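Local coordinates for Fe(2+) transporter FeoB (Escherichia coli, PDB 3I8S), which imports ferrous iron across the inner membrane in a GTP-driven system, its cytosolic G-protein domain binding GTP and probably coupling this to opening of the channel, at residues R100-T105 with A139-P144; L104-L109 with E173-A178; P114-L119 with K160-R165; T17-Q22 with R154-L159. All coordinates share one frame; numbering follows the deposited sequence.

Interaction 1 (R100-T105 with A139-P144); sequences RNLYLT and ARLGCP
Thr105 and Leu141 mark the closest approach of the two backbones, with 8.5 Å between their CA atoms, so only side chains can meet here. Residues 100-105 form a kinked part of helix 98-111, whereas 139-144 hold the last turn of helix 134-141 and the loop that follows it. Gly142 leaves the helix with positive phi (76°), and the chain then runs through Cys143 and Pro144 into strand 145-147. Both helices belong to the P-loop GTPase fold of the cytosolic domain and pack on the same face of its central sheet, where Thr105, Leu141 and Cys143 all touch Val117 of strand 115-120.

Leu141 carries the contact from its side. With CD1 anti to CA (chi2 -176°), it holds that methyl at its outer end, between two residues of the facing helix. One is Leu102, whose CD2 branch lies 4.4 Å from Leu141 CD1; the other is Thr105, one turn further on. The contact is apolar, buried and rather loose, without a hydrogen bond between the segments. Leu141 also reaches Leu106 and Leu109 along helix 98-111, while Leu102 rests against Ile252 and Cys256 of helix 240-259, which closes the group from another side.

Thr105 divides its polar and apolar ends. Its hydroxyl turns back along its own helix to make a weak bond from OG1 to Asn101 O (3.3 Å), and it is also hydrogen-bonded to Asn91 ND2 of strand 88-94. That leaves the methyl for the contact: Thr105 CG2 stands 4.3 Å from Leu141 CD1.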
loop_
_atom_site.group_PDB
_atom_site.type_symbol
_atom_site.label_atom_id
_atom_site.label_comp_id
_atom_site.label_asym_id
_atom_site.label_seq_id
_atom_site.Cartn_x
_atom_site.Cartn_y
_atom_site.Cartn_z
ATOM N N ARG A 100 -9.000 4.754 -8.218
ATOM C CA ARG A 100 -7.606 5.029 -8.577
ATOM C C ARG A 100 -6.679 4.814 -7.387
ATOM O O ARG A 100 -5.612 4.143 -7.479
ATOM C CB ARG A 100 -7.444 6.484 -9.062
ATOM C CG ARG A 100 -5.975 6.864 -9.382
ATOM C CD ARG A 100 -5.870 8.118 -10.189
ATOM N NE ARG A 100 -4.565 8.259 -10.843
ATOM C CZ ARG A 100 -4.382 8.743 -12.081
ATOM N NH1 ARG A 100 -5.406 9.098 -12.854
ATOM N NH2 ARG A 100 -3.148 8.857 -12.571
ATOM N N ASN A 101 -7.055 5.403 -6.262
ATOM C CA ASN A 101 -6.195 5.352 -5.081
ATOM C C ASN A 101 -6.039 3.949 -4.496
ATOM O O ASN A 101 -5.010 3.642 -3.860
ATOM C CB ASN A 101 -6.694 6.288 -3.967
ATOM C CG ASN A 101 -6.298 7.748 -4.193
ATOM O OD1 ASN A 101 -5.708 8.369 -3.307
ATOM N ND2 ASN A 101 -6.614 8.307 -5.383
ATOM N N LEU A 102 -7.050 3.094 -4.694
ATOM C CA LEU A 102 -7.010 1.777 -4.105
ATOM C C LEU A 102 -5.976 0.824 -4.772
ATOM O O LEU A 102 -5.710 -0.261 -4.248
ATOM C CB LEU A 102 -8.410 1.133 -4.092
ATOM C CG LEU A 102 -9.345 1.618 -2.962
ATOM C CD1 LEU A 102 -10.753 0.930 -3.143
ATOM C CD2 LEU A 102 -8.746 1.353 -1.585
ATOM N N TYR A 103 -5.452 1.181 -5.939
ATOM C CA TYR A 103 -4.454 0.284 -6.567
ATOM C C TYR A 103 -3.257 0.128 -5.619
ATOM O O TYR A 103 -2.799 -0.981 -5.310
ATOM C CB TYR A 103 -4.054 0.776 -7.931
ATOM C CG TYR A 103 -3.269 -0.256 -8.697
ATOM C CD1 TYR A 103 -3.924 -1.257 -9.389
ATOM C CD2 TYR A 103 -1.866 -0.264 -8.682
ATOM C CE1 TYR A 103 -3.227 -2.227 -10.068
ATOM C CE2 TYR A 103 -1.149 -1.226 -9.375
ATOM C CZ TYR A 103 -1.854 -2.222 -10.053
ATOM O OH TYR A 103 -1.180 -3.183 -10.749
ATOM N N LEU A 104 -2.747 1.255 -5.142
ATOM C CA LEU A 104 -1.669 1.255 -4.157
ATOM C C LEU A 104 -2.043 0.496 -2.875
ATOM O O LEU A 104 -1.327 -0.352 -2.411
ATOM C CB LEU A 104 -1.298 2.690 -3.790
ATOM C CG LEU A 104 -0.154 2.853 -2.777
ATOM C CD1 LEU A 104 1.168 2.181 -3.198
ATOM C CD2 LEU A 104 0.081 4.404 -2.545
ATOM N N THR A 105 -3.193 0.812 -2.311
ATOM C CA THR A 105 -3.677 0.132 -1.138
ATOM C C THR A 105 -3.631 -1.404 -1.268
ATOM O O THR A 105 -3.130 -2.104 -0.368
ATOM C CB THR A 105 -5.114 0.581 -0.809
ATOM O OG1 THR A 105 -5.258 2.012 -0.948
ATOM C CG2 THR A 105 -5.452 0.127 0.605
ATOM N N ALA A 139 -14.049 -3.838 5.895
ATOM C CA ALA A 139 -14.338 -5.270 5.752
ATOM C C ALA A 139 -13.686 -5.942 4.534
ATOM O O ALA A 139 -13.280 -7.109 4.632
ATOM C CB ALA A 139 -15.859 -5.506 5.702
ATOM N N ARG A 140 -13.667 -5.254 3.388
ATOM C CA ARG A 140 -13.133 -5.798 2.130
ATOM C C ARG A 140 -11.592 -5.712 2.052
ATOM O O ARG A 140 -10.946 -6.554 1.396
ATOM C CB ARG A 140 -13.782 -5.110 0.929
ATOM C CG ARG A 140 -15.225 -5.632 0.678
ATOM C CD ARG A 140 -16.105 -4.668 -0.174
ATOM N NE ARG A 140 -17.397 -5.291 -0.332
ATOM C CZ ARG A 140 -18.325 -5.393 0.627
ATOM N NH1 ARG A 140 -18.150 -4.872 1.841
ATOM N NH2 ARG A 140 -19.449 -6.023 0.366
ATOM N N LEU A 141 -11.041 -4.708 2.710
ATOM C CA LEU A 141 -9.600 -4.495 2.799
ATOM C C LEU A 141 -8.935 -5.329 3.872
ATOM O O LEU A 141 -7.780 -5.709 3.711
ATOM C CB LEU A 141 -9.303 -3.026 3.065
ATOM C CG LEU A 141 -9.775 -2.078 1.964
ATOM C CD1 LEU A 141 -9.293 -0.640 2.346
ATOM C CD2 LEU A 141 -9.292 -2.516 0.577
ATOM N N GLY A 142 -9.655 -5.606 4.960
ATOM C CA GLY A 142 -9.104 -6.261 6.109
ATOM C C GLY A 142 -8.236 -5.384 6.981
ATOM O O GLY A 142 -7.380 -5.875 7.716
ATOM N N CYS A 143 -8.419 -4.073 6.881
ATOM C CA CYS A 143 -7.709 -3.140 7.716
ATOM C C CYS A 143 -8.624 -1.973 8.091
ATOM O O CYS A 143 -9.649 -1.732 7.418
ATOM C CB CYS A 143 -6.422 -2.655 7.031
ATOM S SG CYS A 143 -6.685 -1.537 5.642
ATOM N N PRO A 144 -8.292 -1.268 9.208
ATOM C CA PRO A 144 -9.047 -0.103 9.626
ATOM C C PRO A 144 -9.121 0.981 8.551
ATOM O O PRO A 144 -8.157 1.227 7.803
ATOM C CB PRO A 144 -8.246 0.422 10.819
ATOM C CG PRO A 144 -7.394 -0.720 11.280
ATOM C CD PRO A 144 -7.160 -1.555 10.115
#

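Interaction 2 (L104-L109 with E173-A178); sequences LTLQLL and ELVHYA
Leu109 and Leu174 both hold CG beside the backbone N and anti to the carbonyl carbon (chi1 -68° and -69°), which lets Leu174 extend its CD1 methyl to the base of Leu109, 3.9 Å from Leu109 CB. Leu106 and Val175 form the second pair. Val175 CG2, anti to its own carbonyl carbon, meets Leu106 CD2 at 3.8 Å, and the two side chains pass at a slant. Residues 104-109 are a regular part of helix 98-111 in the G domain; 173-178 belong to the irregular connection between helix 154-164 and helix 179-191 of the cytosolic helical domain.

Helix 240-259 joins in, with Cys251 and Ile252 against Leu106 and Ala247 against Val175. The other methyl of Val175, CG1, lies 3.4 Å above the ring plane of Tyr177, toward the rim. On the outer side, His176 ND1 donates to Glu173 OE1 (2.8 Å, 164°), the oxygen lying close to the imidazole plane.

Tyr177 OH, hydrogen-bonded to Arg248 and to Glu110 just beyond residue 109, adds a polar tie. The two segments themselves meet through hydrocarbon alone, so their contact rests on burial of apolar surface and makes little directional demand.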
loop_
_atom_site.group_PDB
_atom_site.type_symbol
_atom_site.label_atom_id
_atom_site.label_comp_id
_atom_site.label_asym_id
_atom_site.label_seq_id
_atom_site.Cartn_x
_atom_site.Cartn_y
_atom_site.Cartn_z
ATOM N N LEU A 104 -2.747 1.255 -5.142
ATOM C CA LEU A 104 -1.669 1.255 -4.157
ATOM C C LEU A 104 -2.043 0.496 -2.875
ATOM O O LEU A 104 -1.327 -0.352 -2.411
ATOM C CB LEU A 104 -1.298 2.690 -3.790
ATOM C CG LEU A 104 -0.154 2.853 -2.777
ATOM C CD1 LEU A 104 1.168 2.181 -3.198
ATOM C CD2 LEU A 104 0.081 4.404 -2.545
ATOM N N THR A 105 -3.193 0.812 -2.311
ATOM C CA THR A 105 -3.677 0.132 -1.138
ATOM C C THR A 105 -3.631 -1.404 -1.268
ATOM O O THR A 105 -3.130 -2.104 -0.368
ATOM C CB THR A 105 -5.114 0.581 -0.809
ATOM O OG1 THR A 105 -5.258 2.012 -0.948
ATOM C CG2 THR A 105 -5.452 0.127 0.605
ATOM N N LEU A 106 -4.151 -1.913 -2.364
ATOM C CA LEU A 106 -4.163 -3.361 -2.588
ATOM C C LEU A 106 -2.761 -3.917 -2.624
ATOM O O LEU A 106 -2.532 -4.994 -2.140
ATOM C CB LEU A 106 -4.955 -3.777 -3.800
ATOM C CG LEU A 106 -6.398 -4.215 -3.455
ATOM C CD1 LEU A 106 -7.137 -3.186 -2.661
ATOM C CD2 LEU A 106 -7.176 -4.620 -4.756
ATOM N N GLN A 107 -1.806 -3.186 -3.213
ATOM C CA GLN A 107 -0.419 -3.651 -3.222
ATOM C C GLN A 107 0.125 -3.779 -1.809
ATOM O O GLN A 107 0.788 -4.764 -1.495
ATOM C CB GLN A 107 0.485 -2.733 -4.059
ATOM C CG GLN A 107 0.093 -2.656 -5.532
ATOM C CD GLN A 107 1.264 -2.932 -6.500
ATOM O OE1 GLN A 107 2.053 -2.031 -6.833
ATOM N NE2 GLN A 107 1.374 -4.181 -6.945
ATOM N N LEU A 108 -0.136 -2.788 -0.963
ATOM C CA LEU A 108 0.317 -2.792 0.436
ATOM C C LEU A 108 -0.281 -3.968 1.181
ATOM O O LEU A 108 0.425 -4.667 1.886
ATOM C CB LEU A 108 -0.062 -1.521 1.185
ATOM C CG LEU A 108 0.445 -0.243 0.568
ATOM C CD1 LEU A 108 -0.158 0.865 1.345
ATOM C CD2 LEU A 108 1.962 -0.263 0.609
ATOM N N LEU A 109 -1.569 -4.206 0.970
ATOM C CA LEU A 109 -2.279 -5.290 1.665
ATOM C C LEU A 109 -1.772 -6.672 1.214
ATOM O O LEU A 109 -1.653 -7.599 2.020
ATOM C CB LEU A 109 -3.794 -5.123 1.399
ATOM C CG LEU A 109 -4.416 -3.879 2.046
ATOM C CD1 LEU A 109 -5.879 -3.691 1.583
ATOM C CD2 LEU A 109 -4.305 -3.962 3.543
ATOM N N GLU A 173 -10.360 -12.206 1.452
ATOM C CA GLU A 173 -10.136 -12.486 0.053
ATOM C C GLU A 173 -9.913 -11.145 -0.576
ATOM O O GLU A 173 -10.761 -10.260 -0.446
ATOM C CB GLU A 173 -11.351 -13.089 -0.616
ATOM C CG GLU A 173 -11.065 -13.455 -2.079
ATOM C CD GLU A 173 -10.711 -14.919 -2.267
ATOM O OE1 GLU A 173 -10.169 -15.271 -3.343
ATOM O OE2 GLU A 173 -11.011 -15.710 -1.336
ATOM N N LEU A 174 -8.806 -10.980 -1.279
ATOM C CA LEU A 174 -8.607 -9.734 -2.012
ATOM C C LEU A 174 -8.582 -10.073 -3.493
ATOM O O LEU A 174 -9.595 -10.455 -4.081
ATOM C CB LEU A 174 -7.322 -9.039 -1.554
ATOM C CG LEU A 174 -7.302 -8.455 -0.140
ATOM C CD1 LEU A 174 -5.868 -8.206 0.299
ATOM C CD2 LEU A 174 -8.159 -7.193 -0.082
ATOM N N VAL A 175 -7.417 -9.979 -4.117
ATOM C CA VAL A 175 -7.367 -10.204 -5.547
ATOM C C VAL A 175 -7.467 -11.690 -5.793
ATOM O O VAL A 175 -6.856 -12.502 -5.088
ATOM C CB VAL A 175 -6.097 -9.586 -6.167
ATOM C CG1 VAL A 175 -6.090 -9.825 -7.670
ATOM C CG2 VAL A 175 -6.070 -8.097 -5.859
ATOM N N HIS A 176 -8.267 -12.056 -6.780
ATOM C CA HIS A 176 -8.461 -13.455 -7.122
ATOM C C HIS A 176 -7.731 -13.780 -8.406
ATOM O O HIS A 176 -8.309 -13.761 -9.499
ATOM C CB HIS A 176 -9.948 -13.828 -7.241
ATOM C CG HIS A 176 -10.180 -15.302 -7.199
ATOM N ND1 HIS A 176 -10.348 -15.994 -6.021
ATOM C CD2 HIS A 176 -10.216 -16.224 -8.186
ATOM C CE1 HIS A 176 -10.492 -17.279 -6.283
ATOM N NE2 HIS A 176 -10.423 -17.446 -7.592
ATOM N N TYR A 177 -6.447 -14.097 -8.266
ATOM C CA TYR A 177 -5.624 -14.442 -9.410
ATOM C C TYR A 177 -5.892 -15.844 -9.913
ATOM O O TYR A 177 -6.178 -16.757 -9.119
ATOM C CB TYR A 177 -4.145 -14.368 -9.047
ATOM C CG TYR A 177 -3.663 -13.025 -8.590
ATOM C CD1 TYR A 177 -3.426 -12.766 -7.244
ATOM C CD2 TYR A 177 -3.467 -11.991 -9.504
ATOM C CE1 TYR A 177 -2.951 -11.512 -6.842
ATOM C CE2 TYR A 177 -2.997 -10.759 -9.114
ATOM C CZ TYR A 177 -2.741 -10.535 -7.770
ATOM O OH TYR A 177 -2.279 -9.315 -7.420
ATOM N N ALA A 178 -5.760 -16.012 -11.235
ATOM C CA ALA A 178 -5.858 -17.334 -11.898
ATOM C C ALA A 178 -4.858 -18.307 -11.265
ATOM O O ALA A 178 -3.719 -17.897 -10.949
ATOM C CB ALA A 178 -5.628 -17.208 -13.422
#

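Interaction 3 (P114-L119 with K160-R165); sequences PCIVAL and KLAIDR
Ile116 CD1 makes the closest approach of the strand to the helix. It rests on the peptide between Ala162 and Ile163, 3.8 Å from both Ala162 C and Ile163 N, and the nearest side-chain atoms are Ala162 CB at 4.1 Å and Ile163 CG1 at 4.0 Å. Having CG1 anti to the carbonyl carbon and a nearly extended outer torsion (chi2 161°), Ile116 reaches the helix backbone, and the small Ala162 side chain lets it come so close.

Beside this pair Ile146 touches both Ile116 and Ala162, and Leu88 also lies against Ile116. The arrangement is that of an alpha/beta P-loop GTPase: helix 154-164 follows edge strand 145-147 and turns back over the sheet, here onto strand 115-120, which pairs in parallel with 88-94 and 145-147. Backbone bonds of Ile116 with Leu89 and Asn91 fix the strand.

Further out, the helix is tied to the end of strand 39-46 and the turn leading to strand 51-56. Ile163 packs on Phe45, Lys160 NZ bonds to Ser46 O, and the Asp164 carboxylate takes hydrogen bonds from Asp49 N through OD1 and pairs with Thr47 OG1 and His50 ND1 through OD2.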
loop_
_atom_site.group_PDB
_atom_site.type_symbol
_atom_site.label_atom_id
_atom_site.label_comp_id
_atom_site.label_asym_id
_atom_site.label_seq_id
_atom_site.Cartn_x
_atom_site.Cartn_y
_atom_site.Cartn_z
ATOM N N PRO A 114 1.171 -4.377 8.160
ATOM C CA PRO A 114 0.044 -3.792 8.895
ATOM C C PRO A 114 -0.228 -2.370 8.393
ATOM O O PRO A 114 0.698 -1.591 8.257
ATOM C CB PRO A 114 0.536 -3.764 10.324
ATOM C CG PRO A 114 1.429 -4.929 10.383
ATOM C CD PRO A 114 2.169 -4.896 9.113
ATOM N N CYS A 115 -1.495 -2.098 8.058
ATOM C CA CYS A 115 -1.931 -0.825 7.470
ATOM C C CYS A 115 -3.105 -0.251 8.240
ATOM O O CYS A 115 -3.905 -0.993 8.848
ATOM C CB CYS A 115 -2.382 -1.025 6.013
ATOM S SG CYS A 115 -1.081 -1.316 4.810
ATOM N N ILE A 116 -3.166 1.075 8.255
ATOM C CA ILE A 116 -4.347 1.807 8.596
ATOM C C ILE A 116 -4.633 2.698 7.393
ATOM O O ILE A 116 -3.738 3.432 6.949
ATOM C CB ILE A 116 -4.115 2.706 9.827
ATOM C CG1 ILE A 116 -3.871 1.834 11.083
ATOM C CG2 ILE A 116 -5.349 3.618 10.021
ATOM C CD1 ILE A 116 -3.217 2.595 12.183
ATOM N N VAL A 117 -5.847 2.635 6.840
ATOM C CA VAL A 117 -6.226 3.615 5.795
ATOM C C VAL A 117 -6.742 4.878 6.432
ATOM O O VAL A 117 -7.696 4.849 7.263
ATOM C CB VAL A 117 -7.257 3.056 4.782
ATOM C CG1 VAL A 117 -7.865 4.132 3.919
ATOM C CG2 VAL A 117 -6.639 1.930 3.990
ATOM N N ALA A 118 -6.167 5.999 6.024
ATOM C CA ALA A 118 -6.721 7.297 6.405
ATOM C C ALA A 118 -7.434 7.882 5.188
ATOM O O ALA A 118 -6.782 8.301 4.223
ATOM C CB ALA A 118 -5.656 8.229 6.902
ATOM N N LEU A 119 -8.756 7.951 5.295
ATOM C CA LEU A 119 -9.611 8.414 4.221
ATOM C C LEU A 119 -9.798 9.914 4.305
ATOM O O LEU A 119 -10.428 10.465 5.251
ATOM C CB LEU A 119 -10.932 7.629 4.213
ATOM C CG LEU A 119 -11.823 7.683 2.978
ATOM C CD1 LEU A 119 -11.208 7.029 1.734
ATOM C CD2 LEU A 119 -13.192 7.016 3.264
ATOM N N LYS A 160 -5.020 8.416 15.767
ATOM C CA LYS A 160 -4.123 8.076 16.872
ATOM C C LYS A 160 -4.664 6.896 17.685
ATOM O O LYS A 160 -3.896 6.059 18.099
ATOM C CB LYS A 160 -3.810 9.299 17.738
ATOM C CG LYS A 160 -2.930 10.335 17.047
ATOM C CD LYS A 160 -2.501 11.391 17.981
ATOM C CE LYS A 160 -1.596 12.405 17.367
ATOM N NZ LYS A 160 -1.042 13.323 18.456
ATOM N N LEU A 161 -5.967 6.836 17.915
ATOM C CA LEU A 161 -6.634 5.671 18.536
ATOM C C LEU A 161 -6.295 4.392 17.753
ATOM O O LEU A 161 -5.917 3.391 18.335
ATOM C CB LEU A 161 -8.152 5.849 18.528
ATOM C CG LEU A 161 -9.060 4.749 19.112
ATOM C CD1 LEU A 161 -8.579 4.287 20.476
ATOM C CD2 LEU A 161 -10.553 5.213 19.263
ATOM N N ALA A 162 -6.512 4.459 16.440
ATOM C CA ALA A 162 -6.216 3.364 15.537
ATOM C C ALA A 162 -4.753 2.903 15.627
ATOM O O ALA A 162 -4.487 1.694 15.632
ATOM C CB ALA A 162 -6.643 3.731 14.084
ATOM N N ILE A 163 -3.828 3.834 15.709
ATOM C CA ILE A 163 -2.401 3.495 15.877
ATOM C C ILE A 163 -2.202 2.692 17.177
ATOM O O ILE A 163 -1.574 1.608 17.205
ATOM C CB ILE A 163 -1.509 4.775 15.836
ATOM C CG1 ILE A 163 -1.465 5.421 14.426
ATOM C CG2 ILE A 163 -0.100 4.436 16.380
ATOM C CD1 ILE A 163 -0.841 6.877 14.379
ATOM N N ASP A 164 -2.799 3.168 18.267
ATOM C CA ASP A 164 -2.684 2.463 19.560
ATOM C C ASP A 164 -3.334 1.057 19.593
ATOM O O ASP A 164 -3.160 0.264 20.529
ATOM C CB ASP A 164 -3.189 3.328 20.710
ATOM C CG ASP A 164 -2.222 4.433 21.085
ATOM O OD1 ASP A 164 -2.620 5.326 21.823
ATOM O OD2 ASP A 164 -1.049 4.391 20.662
ATOM N N ARG A 165 -4.136 0.786 18.592
ATOM C CA ARG A 165 -4.757 -0.490 18.416
ATOM C C ARG A 165 -4.261 -1.292 17.200
ATOM O O ARG A 165 -4.894 -2.293 16.838
ATOM C CB ARG A 165 -6.236 -0.235 18.251
ATOM C CG ARG A 165 -6.855 0.285 19.484
ATOM C CD ARG A 165 -8.345 0.462 19.265
ATOM N NE ARG A 165 -8.954 0.746 20.538
ATOM C CZ ARG A 165 -10.195 1.182 20.700
ATOM N NH1 ARG A 165 -10.980 1.387 19.646
ATOM N NH2 ARG A 165 -10.615 1.426 21.905
#

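Interaction 4 (T17-Q22 with R154-L159); sequences TTLFNQ and RGIEAL
Leu19 and Gln22 of helix 16-24 meet Ile156 and Leu159 of helix 154-164. The short helical segments cross steeply, at 76° between their N-to-C directions, and their axes stay 11.9 Å apart, a wide spacing bridged by these four side chains.

The apolar contacts come first. Leu19 has CG anti to its backbone N (chi1 -178°), which carries both its methyls across to the other helix. Its CD2 meets Leu159 CD2 at 3.9 Å, the two leucines reaching tip to tip. Its CD1 lies 4.0 Å from Ile156 CD1, but there the side chains slide past each other in opposite directions.

Gln22 makes a mixed contact. Its methylene CB sits 3.5 Å from Ile156 CD1, and the extended chain then brings the amide oxygen over the same methyl, with Gln22 OE1 3.6 Å from Ile156 CD1. Ile156 CD1 is thus wedged between Leu19 and Gln22, one turn apart on the facing helix. No hydrogen bond joins the segments. Backbone bonds within each helix, such as Gln22 N to Thr18 O (2.8 Å) and Leu159 N to Gly155 O (2.9 Å), keep the turns regular.

The surroundings are those of the nucleotide site. Helix 16-24 follows the P-loop, and Thr17 is among its GTP-binding residues; Val149, Ser150 and Thr151, which also bind GTP, lie just ahead of helix 154-164, with Val149 backbone-bonded to Gly155. On the sheet side of the crossing, Leu19 packs on Val92 and Leu159 on Ile90, both of strand 88-94, so the two helices lie over the sheet, while Leu148 adjoins Leu19 in the loop after strand 145-147.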
loop_
_atom_site.group_PDB
_atom_site.type_symbol
_atom_site.label_atom_id
_atom_site.label_comp_id
_atom_site.label_asym_id
_atom_site.label_seq_id
_atom_site.Cartn_x
_atom_site.Cartn_y
_atom_site.Cartn_z
ATOM N N THR A 17 0.808 15.115 2.504
ATOM C CA THR A 17 1.656 16.151 3.023
ATOM C C THR A 17 1.005 16.953 4.147
ATOM O O THR A 17 1.664 17.270 5.138
ATOM C CB THR A 17 2.118 17.094 1.929
ATOM O OG1 THR A 17 2.871 16.311 1.006
ATOM C CG2 THR A 17 2.947 18.207 2.480
ATOM N N THR A 18 -0.267 17.310 3.975
ATOM C CA THR A 18 -0.933 18.083 5.023
ATOM C C THR A 18 -1.097 17.234 6.291
ATOM O O THR A 18 -0.904 17.781 7.401
ATOM C CB THR A 18 -2.276 18.636 4.582
ATOM O OG1 THR A 18 -3.106 17.545 4.178
ATOM C CG2 THR A 18 -2.081 19.652 3.422
ATOM N N LEU A 19 -1.407 15.948 6.136
ATOM C CA LEU A 19 -1.514 15.023 7.285
ATOM C C LEU A 19 -0.167 14.930 8.017
ATOM O O LEU A 19 -0.100 14.969 9.244
ATOM C CB LEU A 19 -2.031 13.629 6.901
ATOM C CG LEU A 19 -2.213 12.644 8.071
ATOM C CD1 LEU A 19 -3.062 13.302 9.250
ATOM C CD2 LEU A 19 -2.826 11.314 7.578
ATOM N N PHE A 20 0.892 14.781 7.247
ATOM C CA PHE A 20 2.245 14.722 7.804
ATOM C C PHE A 20 2.501 15.953 8.664
ATOM O O PHE A 20 2.923 15.831 9.813
ATOM C CB PHE A 20 3.298 14.659 6.684
ATOM C CG PHE A 20 4.686 14.577 7.203
ATOM C CD1 PHE A 20 5.176 13.360 7.698
ATOM C CD2 PHE A 20 5.476 15.688 7.288
ATOM C CE1 PHE A 20 6.450 13.271 8.220
ATOM C CE2 PHE A 20 6.785 15.601 7.818
ATOM C CZ PHE A 20 7.256 14.369 8.290
ATOM N N ASN A 21 2.238 17.125 8.097
ATOM C CA ASN A 21 2.466 18.383 8.786
ATOM C C ASN A 21 1.589 18.543 10.033
ATOM O O ASN A 21 2.042 19.037 11.063
ATOM C CB ASN A 21 2.268 19.542 7.811
ATOM C CG ASN A 21 3.398 19.660 6.839
ATOM O OD1 ASN A 21 4.514 19.225 7.130
ATOM N ND2 ASN A 21 3.137 20.284 5.678
ATOM N N GLN A 22 0.349 18.083 9.942
ATOM C CA GLN A 22 -0.582 18.144 11.064
ATOM C C GLN A 22 -0.125 17.263 12.217
ATOM O O GLN A 22 -0.224 17.650 13.375
ATOM C CB GLN A 22 -1.962 17.694 10.608
ATOM C CG GLN A 22 -2.661 18.751 9.809
ATOM C CD GLN A 22 -3.966 18.301 9.213
ATOM O OE1 GLN A 22 -4.285 17.114 9.163
ATOM N NE2 GLN A 22 -4.720 19.264 8.703
ATOM N N ARG A 154 -10.874 15.868 14.921
ATOM C CA ARG A 154 -11.500 14.568 15.220
ATOM C C ARG A 154 -10.871 13.424 14.470
ATOM O O ARG A 154 -10.608 12.356 15.049
ATOM C CB ARG A 154 -13.003 14.619 14.906
ATOM C CG ARG A 154 -13.814 15.307 15.986
ATOM C CD ARG A 154 -15.196 15.706 15.484
ATOM N NE ARG A 154 -16.065 14.540 15.384
ATOM C CZ ARG A 154 -17.074 14.247 16.212
ATOM N NH1 ARG A 154 -17.360 15.000 17.263
ATOM N NH2 ARG A 154 -17.803 13.160 15.988
ATOM N N GLY A 155 -10.615 13.634 13.175
ATOM C CA GLY A 155 -9.976 12.598 12.351
ATOM C C GLY A 155 -8.604 12.215 12.873
ATOM O O GLY A 155 -8.287 11.043 12.996
ATOM N N ILE A 156 -7.807 13.216 13.230
ATOM C CA ILE A 156 -6.504 12.967 13.791
ATOM C C ILE A 156 -6.558 12.193 15.092
ATOM O O ILE A 156 -5.771 11.259 15.300
ATOM C CB ILE A 156 -5.664 14.247 13.891
ATOM C CG1 ILE A 156 -5.194 14.600 12.469
ATOM C CG2 ILE A 156 -4.456 14.036 14.811
ATOM C CD1 ILE A 156 -4.063 15.562 12.433
ATOM N N GLU A 157 -7.500 12.531 15.941
ATOM C CA GLU A 157 -7.677 11.781 17.174
ATOM C C GLU A 157 -8.095 10.326 16.942
ATOM O O GLU A 157 -7.558 9.440 17.583
ATOM C CB GLU A 157 -8.619 12.516 18.123
ATOM C CG GLU A 157 -7.993 13.850 18.630
ATOM C CD GLU A 157 -6.532 13.678 19.130
ATOM O OE1 GLU A 157 -6.344 12.943 20.145
ATOM O OE2 GLU A 157 -5.571 14.206 18.481
ATOM N N ALA A 158 -9.018 10.084 16.007
ATOM C CA ALA A 158 -9.396 8.711 15.618
ATOM C C ALA A 158 -8.223 7.927 15.004
ATOM O O ALA A 158 -8.073 6.709 15.229
ATOM C CB ALA A 158 -10.581 8.723 14.684
ATOM N N LEU A 159 -7.380 8.609 14.224
ATOM C CA LEU A 159 -6.210 7.981 13.661
ATOM C C LEU A 159 -5.235 7.541 14.772
ATOM O O LEU A 159 -4.681 6.428 14.717
ATOM C CB LEU A 159 -5.497 8.951 12.698
ATOM C CG LEU A 159 -4.266 8.445 11.928
ATOM C CD1 LEU A 159 -4.655 7.177 11.128
ATOM C CD2 LEU A 159 -3.689 9.619 11.036
#

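Overall arrangement
Along the chain the segments run from 17-22 through 100-105, 104-109, 114-119, 139-144, 154-159 and 160-165 to 173-178. Interactions 1 and 2 share helix 98-111, their centres 8 Å apart; interactions 3 and 4 share helix 154-164, with centres 11 Å apart. Strand 115-120 separates the pairs: Cys115 and Val117 face interactions 1 and 2, Ile116 and Ala118 face interactions 3 and 4. Interactions 2 and 4, 26 Å apart between centres, do not touch. Together the contacts span the G domain, from the nucleotide site at interaction 4, through the sheet, to the connection with the helical domain at interaction 2.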